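Bifunctional purine biosynthetic protein ADE5,7 (Cryptococcus neoformans var. grubii serotype A, PDB 7LVO) catalyses the second and fifth steps of de novo purine biosynthesis, its N-terminal half, crystallised here, being the ATP-dependent glycinamide ribonucleotide (GAR) synthetase. Local coordinates at residues 175-178 with 182-185; 53-58 with 343-348; 262-267 with 271-276; 150-155 with 299-304; 82-87 with 98-103. All coordinates share one frame; numbering follows the deposited sequence.

Contact 1. Residues 175-178 with 182-185; sequences VAYI and PFTS
The phenol ring of Y177 carries P182 on one face and turns its edge toward the face of the F183 ring. P182 CG stands 3.6 Å from the centroid of the Y177 ring and only 14° off the ring normal, which identifies a CH-pi contact centred on the face. The F183 ring makes an offset edge-to-face pair with Y177: the centroids are 5.8 Å apart and the planes meet at 79°. The phenol end closes the approach, Y177 OH lying 3.3 Å from F183 CE1, while Y177 CE2 packs at 3.8 Å against F183 CZ. With CG anti to the backbone N (chi1 -179°), the far end of the Y177 side chain comes toward the loop and the ring centre meets the proline CG. The carbonyl of Y177 also touches the pyrrolidine, with Y177 O 3.1 Å from P182 CG, and the same oxygen accepts a hydrogen bond from the S180 hydroxyl.

These contacts join the last turn of helix 171-179 to the loop leading into strand 188-192, within the ATP-grasp domain. Y177 and F183 both rest on V232 of strand 229-234. Between the two segments the chemistry is chiefly aromatic and apolar, without a hydrogen bond, consistent with van der Waals and edge-to-face ring attraction holding the loop against the helix that precedes it.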
# COMPACT_ATOMS: atom_id res chain seq x y z
N VAL A 175 25.42 -4.01 18.71
CA VAL A 175 26.50 -3.04 18.68
C VAL A 175 27.76 -3.66 18.09
O VAL A 175 28.43 -3.07 17.24
CB VAL A 175 26.76 -2.49 20.10
CG1 VAL A 175 28.02 -1.64 20.12
CG2 VAL A 175 25.56 -1.68 20.58
N ALA A 176 28.11 -4.87 18.55
CA ALA A 176 29.28 -5.55 18.01
C ALA A 176 29.16 -5.79 16.51
O ALA A 176 30.16 -5.74 15.79
CB ALA A 176 29.50 -6.88 18.74
N TYR A 177 27.95 -6.04 16.03
CA TYR A 177 27.76 -6.29 14.60
C TYR A 177 28.10 -5.05 13.78
O TYR A 177 28.74 -5.16 12.73
CB TYR A 177 26.32 -6.74 14.34
CG TYR A 177 26.01 -7.04 12.89
CD1 TYR A 177 26.59 -8.13 12.25
CD2 TYR A 177 25.14 -6.24 12.16
CE1 TYR A 177 26.31 -8.41 10.94
CE2 TYR A 177 24.85 -6.52 10.84
CZ TYR A 177 25.44 -7.61 10.23
OH TYR A 177 25.15 -7.89 8.91
N ILE A 178 27.69 -3.87 14.25
CA ILE A 178 28.04 -2.64 13.55
C ILE A 178 29.53 -2.36 13.70
O ILE A 178 30.18 -1.87 12.77
CB ILE A 178 27.18 -1.47 14.07
CG1 ILE A 178 25.70 -1.75 13.80
CG2 ILE A 178 27.61 -0.16 13.43
CD1 ILE A 178 24.76 -0.72 14.40
N PRO A 182 30.16 -4.76 8.63
CA PRO A 182 29.80 -5.95 7.84
C PRO A 182 29.39 -5.63 6.41
O PRO A 182 29.40 -6.51 5.55
CB PRO A 182 28.64 -6.56 8.63
CG PRO A 182 28.26 -5.53 9.70
CD PRO A 182 29.01 -4.27 9.40
N PHE A 183 29.03 -4.38 6.15
CA PHE A 183 28.42 -3.99 4.88
C PHE A 183 29.46 -3.33 3.97
O PHE A 183 30.17 -2.41 4.39
CB PHE A 183 27.24 -3.06 5.11
CG PHE A 183 26.15 -3.66 5.95
CD1 PHE A 183 25.84 -5.01 5.82
CD2 PHE A 183 25.45 -2.90 6.86
CE1 PHE A 183 24.84 -5.58 6.59
CE2 PHE A 183 24.46 -3.46 7.64
CZ PHE A 183 24.15 -4.80 7.50
N THR A 184 29.52 -3.80 2.72
CA THR A 184 30.47 -3.24 1.76
C THR A 184 30.19 -1.76 1.51
O THR A 184 31.13 -0.97 1.36
CB THR A 184 30.41 -4.02 0.45
OG1 THR A 184 30.66 -5.41 0.71
CG2 THR A 184 31.44 -3.49 -0.53
N SER A 185 28.91 -1.38 1.46
CA SER A 185 28.57 0.01 1.19
C SER A 185 29.00 0.95 2.31
O SER A 185 29.04 2.17 2.09
CB SER A 185 27.06 0.14 0.95
OG SER A 185 26.66 -0.62 -0.18

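Contact 2. Residues 53-58 with 343-348; sequences AFKLAQ and ALMLLL
K55 lies against M345 and L348 where the N domain, a Rossmann-like parallel sheet with flanking helices, meets residues 343-348 of the ATP-grasp region. Along 53-58, A53 touches L42 of strand 38-44, and F54 pairs edge-to-face with the ring of F410. K55 follows and carries the contact, being the residue of 53-58 with atoms within 4.5 Å of the other segment; its CA is 7.0 Å from the CA of M345.

The lysine chain is bent at both chi2 (-61°) and chi3 (-58°), and these bends lead CG past the methionine sulfur, then CD and CE past the M345 carbonyl. K55 CG meets M345 SD at 3.6 Å, and the methionine, itself bent at chi2 and chi3, crosses the lysine obliquely. Further along, K55 CD passes M345 O at 3.6 Å and K55 CE comes within 4.1 Å of L348 CD1. L354 of helix 354-362 touches both K55 and M345.

Next in sequence, L56 packs on I40 and L42, and at the end of the segment Q58 accepts a weak hydrogen bond through OE1 from K55 NZ. The direct approach of the amine to the facing carbonyls is too long for bonding, and one water spans the interval. It accepts from K55 NZ at 2.8 Å and donates to two backbone oxygens, so a buried ammonium and two carbonyls share a single mediator. Those donated bonds are 2.9 Å from the water O to M345 O and 2.6 Å from the water O to L348 O.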
# COMPACT_ATOMS: atom_id res chain seq x y z
N ALA A 53 -13.16 1.69 -4.00
CA ALA A 53 -14.60 1.87 -4.08
C ALA A 53 -15.01 2.39 -5.44
O ALA A 53 -16.06 2.00 -5.98
CB ALA A 53 -15.09 2.81 -2.98
N PHE A 54 -14.20 3.28 -6.01
CA PHE A 54 -14.48 3.83 -7.33
C PHE A 54 -14.64 2.73 -8.36
O PHE A 54 -15.61 2.71 -9.13
CB PHE A 54 -13.37 4.81 -7.72
CG PHE A 54 -13.40 5.24 -9.16
CD1 PHE A 54 -14.33 6.17 -9.60
CD2 PHE A 54 -12.47 4.74 -10.06
CE1 PHE A 54 -14.35 6.57 -10.93
CE2 PHE A 54 -12.49 5.14 -11.39
CZ PHE A 54 -13.43 6.06 -11.82
N LYS A 55 -13.70 1.79 -8.40
CA LYS A 55 -13.75 0.71 -9.39
C LYS A 55 -14.81 -0.32 -9.04
O LYS A 55 -15.61 -0.73 -9.89
CB LYS A 55 -12.38 0.05 -9.51
CG LYS A 55 -11.29 0.95 -10.07
CD LYS A 55 -11.62 1.44 -11.49
CE LYS A 55 -11.83 0.29 -12.46
NZ LYS A 55 -12.01 0.76 -13.86
N LEU A 56 -14.86 -0.75 -7.77
CA LEU A 56 -15.83 -1.76 -7.37
C LEU A 56 -17.26 -1.32 -7.68
O LEU A 56 -18.10 -2.13 -8.10
CB LEU A 56 -15.68 -2.09 -5.89
CG LEU A 56 -14.36 -2.72 -5.47
CD1 LEU A 56 -14.30 -2.86 -3.96
CD2 LEU A 56 -14.14 -4.06 -6.15
N ALA A 57 -17.54 -0.03 -7.51
CA ALA A 57 -18.90 0.48 -7.74
C ALA A 57 -19.31 0.39 -9.20
O ALA A 57 -20.50 0.49 -9.50
CB ALA A 57 -19.01 1.92 -7.25
N GLN A 58 -18.36 0.22 -10.11
CA GLN A 58 -18.67 0.06 -11.53
C GLN A 58 -19.02 -1.37 -11.91
O GLN A 58 -19.49 -1.60 -13.03
CB GLN A 58 -17.50 0.54 -12.38
CG GLN A 58 -17.20 2.03 -12.25
CD GLN A 58 -15.99 2.45 -13.05
OE1 GLN A 58 -14.97 1.75 -13.07
NE2 GLN A 58 -16.09 3.57 -13.74
N ALA A 343 -3.41 5.61 -8.87
CA ALA A 343 -3.00 5.68 -10.27
C ALA A 343 -3.28 4.37 -11.01
O ALA A 343 -3.75 4.40 -12.15
CB ALA A 343 -1.51 6.03 -10.36
N LEU A 344 -3.02 3.23 -10.37
CA LEU A 344 -3.15 1.94 -11.04
C LEU A 344 -4.61 1.63 -11.37
O LEU A 344 -4.90 1.02 -12.41
CB LEU A 344 -2.55 0.84 -10.19
CG LEU A 344 -1.03 0.81 -10.08
CD1 LEU A 344 -0.56 -0.15 -8.99
CD2 LEU A 344 -0.41 0.43 -11.41
N MET A 345 -5.54 2.03 -10.49
CA MET A 345 -6.95 1.80 -10.75
C MET A 345 -7.37 2.45 -12.07
O MET A 345 -8.31 1.97 -12.72
CB MET A 345 -7.80 2.33 -9.61
CG MET A 345 -7.70 1.54 -8.31
SD MET A 345 -8.27 -0.17 -8.45
CE MET A 345 -6.72 -1.03 -8.68
N LEU A 346 -6.71 3.53 -12.46
CA LEU A 346 -7.03 4.20 -13.72
C LEU A 346 -6.45 3.49 -14.94
O LEU A 346 -6.73 3.92 -16.06
CB LEU A 346 -6.54 5.64 -13.68
CG LEU A 346 -7.45 6.64 -12.98
CD1 LEU A 346 -7.93 6.12 -11.64
CD2 LEU A 346 -6.73 7.98 -12.81
N LEU A 347 -5.65 2.44 -14.75
CA LEU A 347 -5.10 1.68 -15.86
C LEU A 347 -5.82 0.36 -16.09
O LEU A 347 -5.50 -0.34 -17.06
CB LEU A 347 -3.61 1.41 -15.63
CG LEU A 347 -2.68 2.62 -15.69
CD1 LEU A 347 -1.23 2.19 -15.46
CD2 LEU A 347 -2.81 3.37 -17.00
N LEU A 348 -6.79 0.01 -15.25
CA LEU A 348 -7.61 -1.16 -15.50
C LEU A 348 -8.52 -0.90 -16.69
O LEU A 348 -9.27 0.08 -16.69
CB LEU A 348 -8.43 -1.51 -14.26
CG LEU A 348 -7.67 -2.10 -13.07
CD1 LEU A 348 -8.58 -2.17 -11.84
CD2 LEU A 348 -7.12 -3.47 -13.41
O HOH W 1 -9.91 2.03 -15.11

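Contact 3. Residues 262-267 with 271-276; sequences KRIGEG and LNTGGM
The loop of a beta-hairpin, between the adjacent antiparallel strands 259-263 and 277-280, brings K262-I264 against L271-M276 near the predicted nucleotide and magnesium sites of the ATP-grasp domain. R263 and N272 form a non-hydrogen-bonded antiparallel pair with CA atoms 4.2 Å apart, and their side chains diverge. Backbone bonds flank the pair: I264 N donates to L271 O at 3.0 Å, and T273 N donates to K262 O.

T273 grips that last oxygen twice. T273 OG1 also donates to K262 O, at 2.6 Å, approaching above the carbonyl plane, while T273 N comes from the opposite face with its donor tilted 31° from that plane. The hydroxyl is placed for this by a chi1 of 71°, which sets OG1 between the backbone N and the carbonyl carbon. With the hydroxyl proton committed to K262 O, OG1 can accept from G275 N, 3.0 Å from T273 OG1, and the result is an ST turn. G274 and G275 complete it, G275 with a positive phi.

K262 extends from CG onward and takes its ammonium away from the loop to a salt bridge with E240, one of the residues predicted to bind ATP. R460 reaches R263 O from outside the two segments, a hydrogen bond through its NH1. M276, bent at chi2 and chi3, brings its CG to 3.8 Å from R263 O and crosses I264 obliquely, and I264 CD1 lies 3.5 Å from M276 SD.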
# COMPACT_ATOMS: atom_id res chain seq x y z
N LYS A 262 8.44 9.24 -2.08
CA LYS A 262 8.31 9.15 -0.63
C LYS A 262 8.57 10.50 0.04
O LYS A 262 7.94 10.82 1.04
CB LYS A 262 9.28 8.10 -0.09
CG LYS A 262 8.96 6.67 -0.51
CD LYS A 262 10.00 5.69 0.03
CE LYS A 262 9.63 4.25 -0.29
NZ LYS A 262 10.64 3.28 0.24
N ARG A 263 9.49 11.29 -0.51
CA ARG A 263 9.93 12.51 0.16
C ARG A 263 8.99 13.67 -0.13
O ARG A 263 8.34 13.73 -1.18
CB ARG A 263 11.35 12.86 -0.26
CG ARG A 263 12.41 11.90 0.28
CD ARG A 263 13.74 12.08 -0.43
NE ARG A 263 14.78 11.23 0.15
CZ ARG A 263 15.58 11.59 1.14
NH1 ARG A 263 15.49 12.79 1.70
NH2 ARG A 263 16.49 10.73 1.59
N ILE A 264 8.93 14.61 0.82
CA ILE A 264 7.98 15.72 0.72
C ILE A 264 8.50 16.81 -0.19
O ILE A 264 7.73 17.46 -0.91
CB ILE A 264 7.66 16.25 2.13
CG1 ILE A 264 6.53 17.27 2.08
CG2 ILE A 264 8.90 16.90 2.75
CD1 ILE A 264 5.18 16.68 1.72
N GLY A 265 9.81 17.06 -0.18
CA GLY A 265 10.37 18.17 -0.94
C GLY A 265 10.62 17.80 -2.39
O GLY A 265 11.02 16.69 -2.72
N GLU A 266 10.38 18.78 -3.27
CA GLU A 266 10.66 18.59 -4.69
C GLU A 266 12.12 18.23 -4.90
O GLU A 266 13.00 18.53 -4.08
CB GLU A 266 10.31 19.86 -5.47
CG GLU A 266 8.84 20.23 -5.44
CD GLU A 266 8.53 21.47 -6.26
OE1 GLU A 266 9.48 22.17 -6.67
OE2 GLU A 266 7.33 21.74 -6.50
N GLY A 267 12.38 17.56 -6.02
CA GLY A 267 13.71 17.04 -6.29
C GLY A 267 14.10 15.85 -5.45
O GLY A 267 15.28 15.50 -5.40
N LEU A 271 12.15 15.30 4.46
CA LEU A 271 11.67 14.17 5.25
C LEU A 271 10.79 13.26 4.39
O LEU A 271 10.24 13.66 3.37
CB LEU A 271 10.90 14.65 6.47
CG LEU A 271 11.73 15.22 7.62
CD1 LEU A 271 12.40 16.52 7.23
CD2 LEU A 271 10.85 15.41 8.85
N ASN A 272 10.68 12.01 4.83
CA ASN A 272 9.90 11.00 4.12
C ASN A 272 8.44 11.06 4.53
O ASN A 272 8.08 11.53 5.61
CB ASN A 272 10.47 9.61 4.38
CG ASN A 272 11.84 9.41 3.75
OD1 ASN A 272 11.95 8.94 2.62
ND2 ASN A 272 12.88 9.77 4.48
N THR A 273 7.58 10.57 3.63
CA THR A 273 6.14 10.53 3.85
C THR A 273 5.62 9.16 3.46
O THR A 273 6.38 8.27 3.05
CB THR A 273 5.42 11.62 3.03
OG1 THR A 273 5.45 11.28 1.63
CG2 THR A 273 6.08 12.97 3.23
N GLY A 274 4.31 8.98 3.58
CA GLY A 274 3.66 7.78 3.09
C GLY A 274 3.50 7.71 1.59
O GLY A 274 3.04 6.69 1.07
N GLY A 275 3.89 8.77 0.88
CA GLY A 275 3.76 8.82 -0.56
C GLY A 275 3.08 10.08 -1.05
O GLY A 275 1.90 10.29 -0.77
N MET A 276 3.83 10.93 -1.75
CA MET A 276 3.30 12.19 -2.27
C MET A 276 2.86 12.09 -3.73
O MET A 276 2.37 13.08 -4.28
CB MET A 276 4.34 13.30 -2.13
CG MET A 276 4.61 13.73 -0.69
SD MET A 276 3.14 14.35 0.15
CE MET A 276 2.70 15.74 -0.89

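Contact 4. Residues 150-155 with 299-304; sequences KEFMAR and EPTIKG
T301 and G304, one turn apart on helix 287-307, receive the ring of F152 from helix 146-155. Along 299-304 the helix is kinked at P300, whose nitrogen has no bond to the preceding turn, yet P300 O still accepts from G304 N at 2.8 Å. At T301 the backbone oxygen lies near the plane of the phenylalanine ring, F152 CZ being 3.5 Å from T301 O at the ring edge. Its methyl adds a looser contact, T301 CG2 to F152 CE1 at 4.1 Å. The T301 hydroxyl is engaged elsewhere, with V297 O and the hydroxyl of Y332. G304 follows, presenting its backbone carbon to the ring: F152 CE2 is 3.8 Å from G304 C, again at the edge.

A chi1 of 173° swings the F152 ring out from its helix, and its edge, not a face, arrives at T301 and G304. I158 and M305 also touch F152. R155 ties the end of its helix to D308, M153 lies on strand 326-333, and T301 and I302 rest on L316 of strand 315-323.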
# COMPACT_ATOMS: atom_id res chain seq x y z
N LYS A 150 12.86 -11.01 6.16
CA LYS A 150 14.23 -11.14 5.67
C LYS A 150 14.70 -12.59 5.73
O LYS A 150 15.37 -13.07 4.81
CB LYS A 150 15.16 -10.23 6.47
CG LYS A 150 14.82 -8.75 6.36
CD LYS A 150 15.16 -8.17 4.99
CE LYS A 150 16.67 -8.14 4.74
NZ LYS A 150 17.03 -7.36 3.52
N GLU A 151 14.38 -13.29 6.82
CA GLU A 151 14.70 -14.71 6.90
C GLU A 151 14.02 -15.48 5.77
O GLU A 151 14.63 -16.35 5.15
CB GLU A 151 14.28 -15.27 8.26
CG GLU A 151 14.65 -16.74 8.47
CD GLU A 151 13.95 -17.36 9.67
OE1 GLU A 151 13.28 -16.63 10.43
OE2 GLU A 151 14.07 -18.59 9.85
N PHE A 152 12.75 -15.18 5.51
CA PHE A 152 12.03 -15.82 4.41
C PHE A 152 12.76 -15.62 3.09
O PHE A 152 12.87 -16.55 2.29
CB PHE A 152 10.60 -15.28 4.34
CG PHE A 152 9.82 -15.76 3.15
CD1 PHE A 152 9.86 -15.07 1.95
CD2 PHE A 152 9.05 -16.90 3.22
CE1 PHE A 152 9.15 -15.51 0.85
CE2 PHE A 152 8.34 -17.35 2.13
CZ PHE A 152 8.38 -16.66 0.94
N MET A 153 13.25 -14.40 2.84
CA MET A 153 13.93 -14.14 1.58
C MET A 153 15.21 -14.96 1.46
O MET A 153 15.48 -15.56 0.41
CB MET A 153 14.24 -12.64 1.46
CG MET A 153 13.01 -11.75 1.42
SD MET A 153 13.45 -9.99 1.52
CE MET A 153 11.87 -9.26 1.95
N ALA A 154 16.00 -15.01 2.53
CA ALA A 154 17.25 -15.76 2.48
C ALA A 154 16.99 -17.26 2.33
O ALA A 154 17.68 -17.94 1.57
CB ALA A 154 18.07 -15.48 3.74
N ARG A 155 15.99 -17.78 3.04
CA ARG A 155 15.70 -19.21 2.96
C ARG A 155 15.28 -19.63 1.56
O ARG A 155 15.47 -20.78 1.17
CB ARG A 155 14.62 -19.59 3.97
CG ARG A 155 14.13 -21.01 3.85
CD ARG A 155 13.25 -21.43 5.03
NE ARG A 155 12.02 -20.66 5.10
CZ ARG A 155 11.84 -19.60 5.87
NH1 ARG A 155 12.80 -19.16 6.67
NH2 ARG A 155 10.67 -18.98 5.85
N GLU A 299 7.24 -14.99 -8.09
CA GLU A 299 6.89 -16.41 -8.15
C GLU A 299 7.61 -17.21 -7.07
O GLU A 299 6.96 -18.04 -6.40
CB GLU A 299 7.16 -16.96 -9.55
CG GLU A 299 6.16 -16.44 -10.59
CD GLU A 299 6.51 -16.85 -12.01
OE1 GLU A 299 7.62 -17.37 -12.23
OE2 GLU A 299 5.67 -16.63 -12.90
N PRO A 300 8.91 -17.03 -6.85
CA PRO A 300 9.54 -17.70 -5.69
C PRO A 300 8.90 -17.32 -4.37
O PRO A 300 8.88 -18.14 -3.44
CB PRO A 300 11.00 -17.24 -5.77
CG PRO A 300 11.22 -16.94 -7.21
CD PRO A 300 9.91 -16.39 -7.73
N THR A 301 8.38 -16.10 -4.25
CA THR A 301 7.70 -15.71 -3.02
C THR A 301 6.40 -16.49 -2.84
O THR A 301 6.15 -17.05 -1.77
CB THR A 301 7.43 -14.21 -3.01
OG1 THR A 301 8.68 -13.49 -2.96
CG2 THR A 301 6.59 -13.82 -1.81
N ILE A 302 5.56 -16.52 -3.88
CA ILE A 302 4.28 -17.22 -3.78
C ILE A 302 4.50 -18.70 -3.56
O ILE A 302 3.83 -19.33 -2.73
CB ILE A 302 3.43 -16.95 -5.03
CG1 ILE A 302 3.10 -15.46 -5.14
CG2 ILE A 302 2.15 -17.79 -5.00
CD1 ILE A 302 2.37 -14.89 -3.94
N LYS A 303 5.44 -19.30 -4.31
CA LYS A 303 5.74 -20.72 -4.10
C LYS A 303 6.31 -20.95 -2.71
O LYS A 303 5.96 -21.93 -2.04
CB LYS A 303 6.73 -21.20 -5.17
CG LYS A 303 7.05 -22.68 -5.08
CD LYS A 303 8.24 -23.06 -5.96
CE LYS A 303 7.96 -22.83 -7.43
NZ LYS A 303 9.10 -23.27 -8.28
N GLY A 304 7.20 -20.07 -2.26
CA GLY A 304 7.81 -20.25 -0.96
C GLY A 304 6.80 -20.23 0.17
O GLY A 304 6.94 -20.96 1.16

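Contact 5. Residues 82-87 with 98-103; sequences SNLALP and VEWAQK
L84 and L86 both lean on W100, and the two leucines meet different parts of the tryptophan. L84 CD2 stands over the middle of the six-membered ring, 3.4 Å from its centroid and 8° off the normal, a CH-pi contact close to perpendicular to the face. The other branch of the same leucine sits toward the pyrrole side, with L84 CD1 3.7 Å from W100 NE1. L86 instead uses one methyl at the base of the W100 side chain, L86 CD2 being 3.8 Å from W100 CB and 3.9 Å from W100 CD1; its direction to the ring is oblique.

The segments belong to the Rossmann-like N domain, where strand 81-83 is the outermost member of the four-stranded parallel sheet 81-83, 62-67, 38-44, 108-111. W100 and L84 both touch V66 of the adjacent strand 62-67.

All three side chains leave the backbone in the same way, with CG opposite the backbone N. With this torsion, -173° in W100, the indole reaches the loop, and L84 and W100 approach from opposing directions. The second torsion of L84, 64°, then turns its two methyls so that CD2 comes down onto the indole plane while CD1 lies beside it toward the ring nitrogen. A85, at the centre of an inverse gamma turn, separates the two leucines. Around them, helix 95-104 contributes I97 against L84 and S96 against L86, and N83 anchors the strand end through hydrogen bonds to T74 and to N71 O.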
# COMPACT_ATOMS: atom_id res chain seq x y z
N SER A 82 -21.43 3.74 0.70
CA SER A 82 -21.87 4.40 1.92
C SER A 82 -20.78 4.24 2.97
O SER A 82 -20.06 3.25 3.00
CB SER A 82 -23.19 3.82 2.44
OG SER A 82 -23.01 2.49 2.87
N ASN A 83 -20.68 5.23 3.86
CA ASN A 83 -19.73 5.19 4.96
C ASN A 83 -20.38 4.58 6.20
O ASN A 83 -21.57 4.77 6.46
CB ASN A 83 -19.21 6.59 5.27
CG ASN A 83 -18.11 7.03 4.32
OD1 ASN A 83 -17.85 6.38 3.31
ND2 ASN A 83 -17.46 8.14 4.65
N LEU A 84 -19.58 3.85 6.97
CA LEU A 84 -20.03 3.20 8.20
C LEU A 84 -19.16 3.71 9.34
O LEU A 84 -18.01 3.28 9.49
CB LEU A 84 -19.96 1.68 8.07
CG LEU A 84 -20.32 0.88 9.32
CD1 LEU A 84 -21.78 1.10 9.69
CD2 LEU A 84 -20.04 -0.61 9.08
N ALA A 85 -19.70 4.63 10.14
CA ALA A 85 -18.97 5.20 11.27
C ALA A 85 -19.11 4.26 12.46
O ALA A 85 -19.93 4.45 13.37
CB ALA A 85 -19.48 6.60 11.60
N LEU A 86 -18.30 3.20 12.46
CA LEU A 86 -18.33 2.17 13.48
C LEU A 86 -16.91 1.73 13.79
O LEU A 86 -16.08 1.61 12.87
CB LEU A 86 -19.16 0.97 13.03
CG LEU A 86 -19.38 -0.12 14.07
CD1 LEU A 86 -20.33 0.36 15.16
CD2 LEU A 86 -19.90 -1.40 13.42
N PRO A 87 -16.59 1.49 15.06
CA PRO A 87 -15.25 0.97 15.38
C PRO A 87 -15.09 -0.47 14.91
O PRO A 87 -16.06 -1.22 14.77
CB PRO A 87 -15.18 1.07 16.91
CG PRO A 87 -16.28 2.00 17.31
CD PRO A 87 -17.36 1.81 16.27
N VAL A 98 -16.99 -7.43 12.83
CA VAL A 98 -17.29 -8.80 12.42
C VAL A 98 -18.75 -9.12 12.68
O VAL A 98 -19.43 -9.72 11.84
CB VAL A 98 -16.36 -9.79 13.14
CG1 VAL A 98 -16.80 -11.23 12.87
CG2 VAL A 98 -14.92 -9.58 12.70
N GLU A 99 -19.27 -8.72 13.85
CA GLU A 99 -20.68 -8.94 14.14
C GLU A 99 -21.57 -8.10 13.23
O GLU A 99 -22.62 -8.57 12.78
CB GLU A 99 -20.97 -8.62 15.61
CG GLU A 99 -22.40 -8.88 16.04
CD GLU A 99 -22.61 -8.62 17.52
OE1 GLU A 99 -21.63 -8.29 18.22
OE2 GLU A 99 -23.76 -8.76 17.99
N TRP A 100 -21.16 -6.87 12.94
CA TRP A 100 -21.91 -6.04 12.00
C TRP A 100 -21.95 -6.70 10.62
O TRP A 100 -23.02 -6.85 10.02
CB TRP A 100 -21.27 -4.65 11.91
CG TRP A 100 -22.06 -3.68 11.09
CD1 TRP A 100 -22.98 -2.79 11.55
CD2 TRP A 100 -22.00 -3.50 9.67
NE1 TRP A 100 -23.50 -2.06 10.50
CE2 TRP A 100 -22.91 -2.48 9.34
CE3 TRP A 100 -21.26 -4.10 8.65
CZ2 TRP A 100 -23.11 -2.04 8.03
CZ3 TRP A 100 -21.46 -3.66 7.35
CH2 TRP A 100 -22.38 -2.65 7.05
N ALA A 101 -20.78 -7.11 10.10
CA ALA A 101 -20.74 -7.73 8.79
C ALA A 101 -21.62 -8.98 8.73
O ALA A 101 -22.32 -9.21 7.74
CB ALA A 101 -19.30 -8.08 8.41
N GLN A 102 -21.60 -9.78 9.79
CA GLN A 102 -22.40 -11.00 9.81
C GLN A 102 -23.89 -10.69 9.70
O GLN A 102 -24.61 -11.34 8.94
CB GLN A 102 -22.12 -11.80 11.08
CG GLN A 102 -22.76 -13.17 11.12
CD GLN A 102 -22.38 -13.95 12.36
OE1 GLN A 102 -21.74 -13.43 13.27
NE2 GLN A 102 -22.79 -15.22 12.41
N LYS A 103 -24.36 -9.70 10.45
CA LYS A 103 -25.77 -9.33 10.40
C LYS A 103 -26.16 -8.68 9.08
O LYS A 103 -27.34 -8.70 8.72
CB LYS A 103 -26.12 -8.40 11.56
CG LYS A 103 -25.91 -9.00 12.95
CD LYS A 103 -26.82 -10.20 13.18
CE LYS A 103 -26.71 -10.72 14.61
NZ LYS A 103 -25.33 -11.18 14.93

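Overall arrangement
Along the chain, contact 5 closes first within the N domain, and contact 2 reaches from that same domain to residues 343-348, enclosing all the others. Contact 4 opens next and spans contacts 1 and 3, which follow one another in the ATP-grasp domain. Contacts 2 and 5 meet the N domain through helices 47-56 and 95-104, centres 23 Å apart and nearest atoms about 7 Å apart without touching; contacts 1 and 5 are the most distant, centres 49 Å apart on opposite sides of the chain's centre. Contacts 1, 3 and 4 lie 24 to 30 Å apart between centres. Contacts 1, 3 and 5 are local in sequence; long-range contact 4 joins two helices, and contact 2 ties the N domain to the ATP-grasp region.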